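Local structure of acyl-coenzyme A thioesterase THEM4 (Rhodococcus sp., 2OV9) at the interface of chains A and B. The protein probably hydrolyses fatty acyl-coenzyme A thioesters to free fatty acids and coenzyme A, as a thioesterase of the hot-dog fold superfamily. Sequence-based numbering; all coordinates share one arbitrary frame. Chains: chain A/B, Hypothetical protein.

Contact 1: the interface of chains A and B. Residues chain A 160-162; chain B 155-157.
A:Tyr162 and B:Ala156 meet where strand 154-162 of one chain runs antiparallel to the same strand of the other, with A:Arg161 and B:Gln157 paired as a beta bridge. The two edges join so that the sheet continues from one subunit into the next, a common way for hot-dog thioesterases to dimerise. The backbone amide A:Tyr162 N donates to the carbonyl oxygen B:Ala156 O at 2.8 Å. The bond is almost straight (171° at the hydrogen), yet the donor stands 38° above the carbonyl plane. The tight side lies around the tyrosine. Its CG is anti to the carbonyl carbon (chi1 -63°), which sets the ring beside the partner strand, and B:Thr155 approaches one face near the rim. There the methyl CG2 of B:Thr155 touches ring carbon CE2 of A:Tyr162 at 3.6 Å, while CB of A:Tyr162 rests 3.5 Å from the carbonyl oxygen B:Thr155 O. At the tyrosine's edge, in the ring plane, sits the carbonyl carbon of B:Ala156. Towards the other end, the guanidinium and amide tips fit more loosely and are polar. A:Arg161 and B:Gln157 run side by side in the same direction, and the amide carbon CD of B:Gln157 lies over the rim of one guanidinium face. The side-chain oxygen OE1 of B:Gln157 comes within 2.9 Å of A:Arg161 NH2, though the N-H is not aimed at that oxygen, so the pair is a close approach and not a hydrogen bond. Nearer the backbone the fit is tight again, with the methylene CG of B:Gln157 3.2 Å from the backbone oxygen A:Thr160 O.

Contact 2: the interface of chains A and B. Residues chain A 130-133; chain B 90, 132, 136, 139.
The backbone of A:Gly131 and A:Gly132 takes helical torsions from the first residue of helix 131-148 and presents this first turn to B:Leu136 and B:Asp139 on the same helix of chain B. A:His130, A:Gly131 and A:Gly132 form the His-Gly-Gly stretch typical of PaaI-type thioesterases, and B:Asp139 is probably the catalytic carboxylate that the other subunit supplies to this active site. With no side chain on A:Gly132, its CA can lie 3.8 Å from B:Asp139 CB. The methyl CD1 of B:Leu136 also packs on this turn, 3.6 Å from the amide A:Val133 N, and reaches over one imidazole face of A:His130 near the rim. The ring is fixed from its own chain: the amide A:Gly132 N donates to A:His130 ND1 at 2.9 Å, with the donor nearly in the ring plane. With CG anti to the backbone N (chi1 -162°), the imidazole extends towards chain B between B:Pro90 and B:Asp139. Its CD2 meets B:Pro90 CD at 3.8 Å. The carboxylate of B:Asp139 lies on the opposite side, its OD2 3.5 Å from A:His130 ND1, with the ring and carboxylate planes turned 71° apart. An alanine in place of A:His130 would probably leave the A:Gly132 amide without its ring acceptor and open a gap between B:Pro90 and B:Asp139. A:Val133 fills the flank, its methyl CG2 lying 3.9 Å from B:Pro90 CG and 4.0 Å from B:Leu136 CD1.

Contact 1: the interface of chains A and B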
# COMPACT_ATOMS: atom_id res chain seq x y z
N THR A 160 -1.17 -15.62 2.99
CA THR A 160 -2.38 -14.92 2.56
C THR A 160 -3.03 -15.75 1.48
O THR A 160 -2.37 -16.11 0.51
CB THR A 160 -2.01 -13.49 2.02
OG1 THR A 160 -1.36 -12.74 3.05
CG2 THR A 160 -3.24 -12.73 1.56
N ARG A 161 -4.31 -16.08 1.66
CA ARG A 161 -5.04 -16.94 0.74
C ARG A 161 -6.14 -16.13 0.12
O ARG A 161 -6.86 -15.43 0.82
CB ARG A 161 -5.66 -18.14 1.48
CG ARG A 161 -4.73 -18.74 2.50
CD ARG A 161 -5.00 -20.22 2.78
NE ARG A 161 -3.73 -20.94 2.91
CZ ARG A 161 -3.42 -22.05 2.24
NH1 ARG A 161 -4.29 -22.59 1.40
NH2 ARG A 161 -2.23 -22.63 2.43
N TYR A 162 -6.28 -16.22 -1.20
CA TYR A 162 -7.26 -15.42 -1.92
C TYR A 162 -8.41 -16.31 -2.35
O TYR A 162 -8.23 -17.19 -3.19
CB TYR A 162 -6.60 -14.73 -3.12
CG TYR A 162 -5.53 -13.75 -2.68
CD1 TYR A 162 -5.86 -12.41 -2.43
CD2 TYR A 162 -4.22 -14.16 -2.46
CE1 TYR A 162 -4.88 -11.51 -1.98
CE2 TYR A 162 -3.24 -13.28 -2.04
CZ TYR A 162 -3.58 -11.96 -1.79
OH TYR A 162 -2.62 -11.07 -1.36
N THR B 155 -4.03 -14.27 -8.49
CA THR B 155 -3.31 -14.62 -7.27
C THR B 155 -4.16 -15.60 -6.46
O THR B 155 -5.37 -15.39 -6.30
CB THR B 155 -2.93 -13.38 -6.43
OG1 THR B 155 -2.33 -12.38 -7.27
CG2 THR B 155 -1.93 -13.74 -5.33
N ALA B 156 -3.54 -16.69 -6.01
CA ALA B 156 -4.22 -17.68 -5.17
C ALA B 156 -3.70 -17.69 -3.71
O ALA B 156 -4.50 -17.78 -2.77
CB ALA B 156 -4.09 -19.07 -5.78
N GLN B 157 -2.38 -17.62 -3.55
CA GLN B 157 -1.75 -17.63 -2.22
C GLN B 157 -0.42 -16.90 -2.27
O GLN B 157 0.33 -17.01 -3.23
CB GLN B 157 -1.52 -19.05 -1.70
CG GLN B 157 -1.49 -19.12 -0.17
CD GLN B 157 -0.51 -20.13 0.39
OE1 GLN B 157 -0.71 -21.34 0.30
NE2 GLN B 157 0.56 -19.63 1.01

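Contact 2: the interface of chains A and B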
# COMPACT_ATOMS: atom_id res chain seq x y z
N HIS A 130 -6.33 -4.42 -5.30
CA HIS A 130 -5.06 -5.09 -5.56
C HIS A 130 -4.80 -6.14 -4.47
O HIS A 130 -4.90 -5.84 -3.27
CB HIS A 130 -3.95 -4.05 -5.55
CG HIS A 130 -2.67 -4.49 -6.21
ND1 HIS A 130 -1.91 -5.53 -5.73
CD2 HIS A 130 -2.00 -3.99 -7.27
CE1 HIS A 130 -0.83 -5.68 -6.49
NE2 HIS A 130 -0.87 -4.76 -7.44
N GLY A 131 -4.45 -7.36 -4.87
CA GLY A 131 -4.14 -8.42 -3.91
C GLY A 131 -3.11 -7.99 -2.89
O GLY A 131 -3.14 -8.44 -1.74
N GLY A 132 -2.16 -7.15 -3.30
CA GLY A 132 -1.10 -6.69 -2.40
C GLY A 132 -1.64 -5.70 -1.39
O GLY A 132 -1.16 -5.63 -0.26
N VAL A 133 -2.66 -4.92 -1.79
CA VAL A 133 -3.37 -4.05 -0.83
C VAL A 133 -4.12 -4.87 0.22
O VAL A 133 -4.04 -4.57 1.41
CB VAL A 133 -4.30 -3.04 -1.55
CG1 VAL A 133 -5.32 -2.40 -0.56
CG2 VAL A 133 -3.43 -1.95 -2.22
N PRO B 90 -1.17 0.78 -7.38
CA PRO B 90 -0.49 1.48 -6.29
C PRO B 90 0.98 1.15 -6.03
O PRO B 90 1.51 1.56 -5.01
CB PRO B 90 -1.34 1.15 -5.06
CG PRO B 90 -1.99 -0.17 -5.38
CD PRO B 90 -2.19 -0.17 -6.88
N GLY B 132 3.57 -4.93 5.70
CA GLY B 132 2.46 -5.00 4.72
C GLY B 132 2.81 -4.33 3.39
O GLY B 132 2.35 -4.75 2.33
N LEU B 136 2.95 -5.86 -0.26
CA LEU B 136 2.28 -5.25 -1.42
C LEU B 136 3.26 -5.17 -2.59
O LEU B 136 2.91 -5.54 -3.72
CB LEU B 136 1.74 -3.85 -1.09
CG LEU B 136 1.45 -2.84 -2.22
CD1 LEU B 136 0.25 -3.22 -3.12
CD2 LEU B 136 1.17 -1.48 -1.62
N ASP B 139 4.06 -8.74 -3.93
CA ASP B 139 2.92 -9.26 -4.67
C ASP B 139 2.94 -8.73 -6.12
O ASP B 139 2.90 -9.52 -7.10
CB ASP B 139 1.62 -8.87 -3.97
CG ASP B 139 0.40 -9.35 -4.72
OD1 ASP B 139 0.05 -10.53 -4.60
OD2 ASP B 139 -0.22 -8.55 -5.44

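Contacts 1 and 2 belong to one two-fold interface, the centres of their C-alpha atoms about 11 Å apart. They share no residue but draw on neighbouring elements: contact 1 joins strand 154-162 of both chains, whereas contact 2 packs the start of helix 131-148 in chain A against the same helix of chain B, with B:Pro90 from a loop. The joined strands would help hold the helices in register, so that the aspartate of one subunit faces the His-Gly-Gly turn of the other. Each contact has a twin with the chains exchanged, and activity probably depends on the dimer.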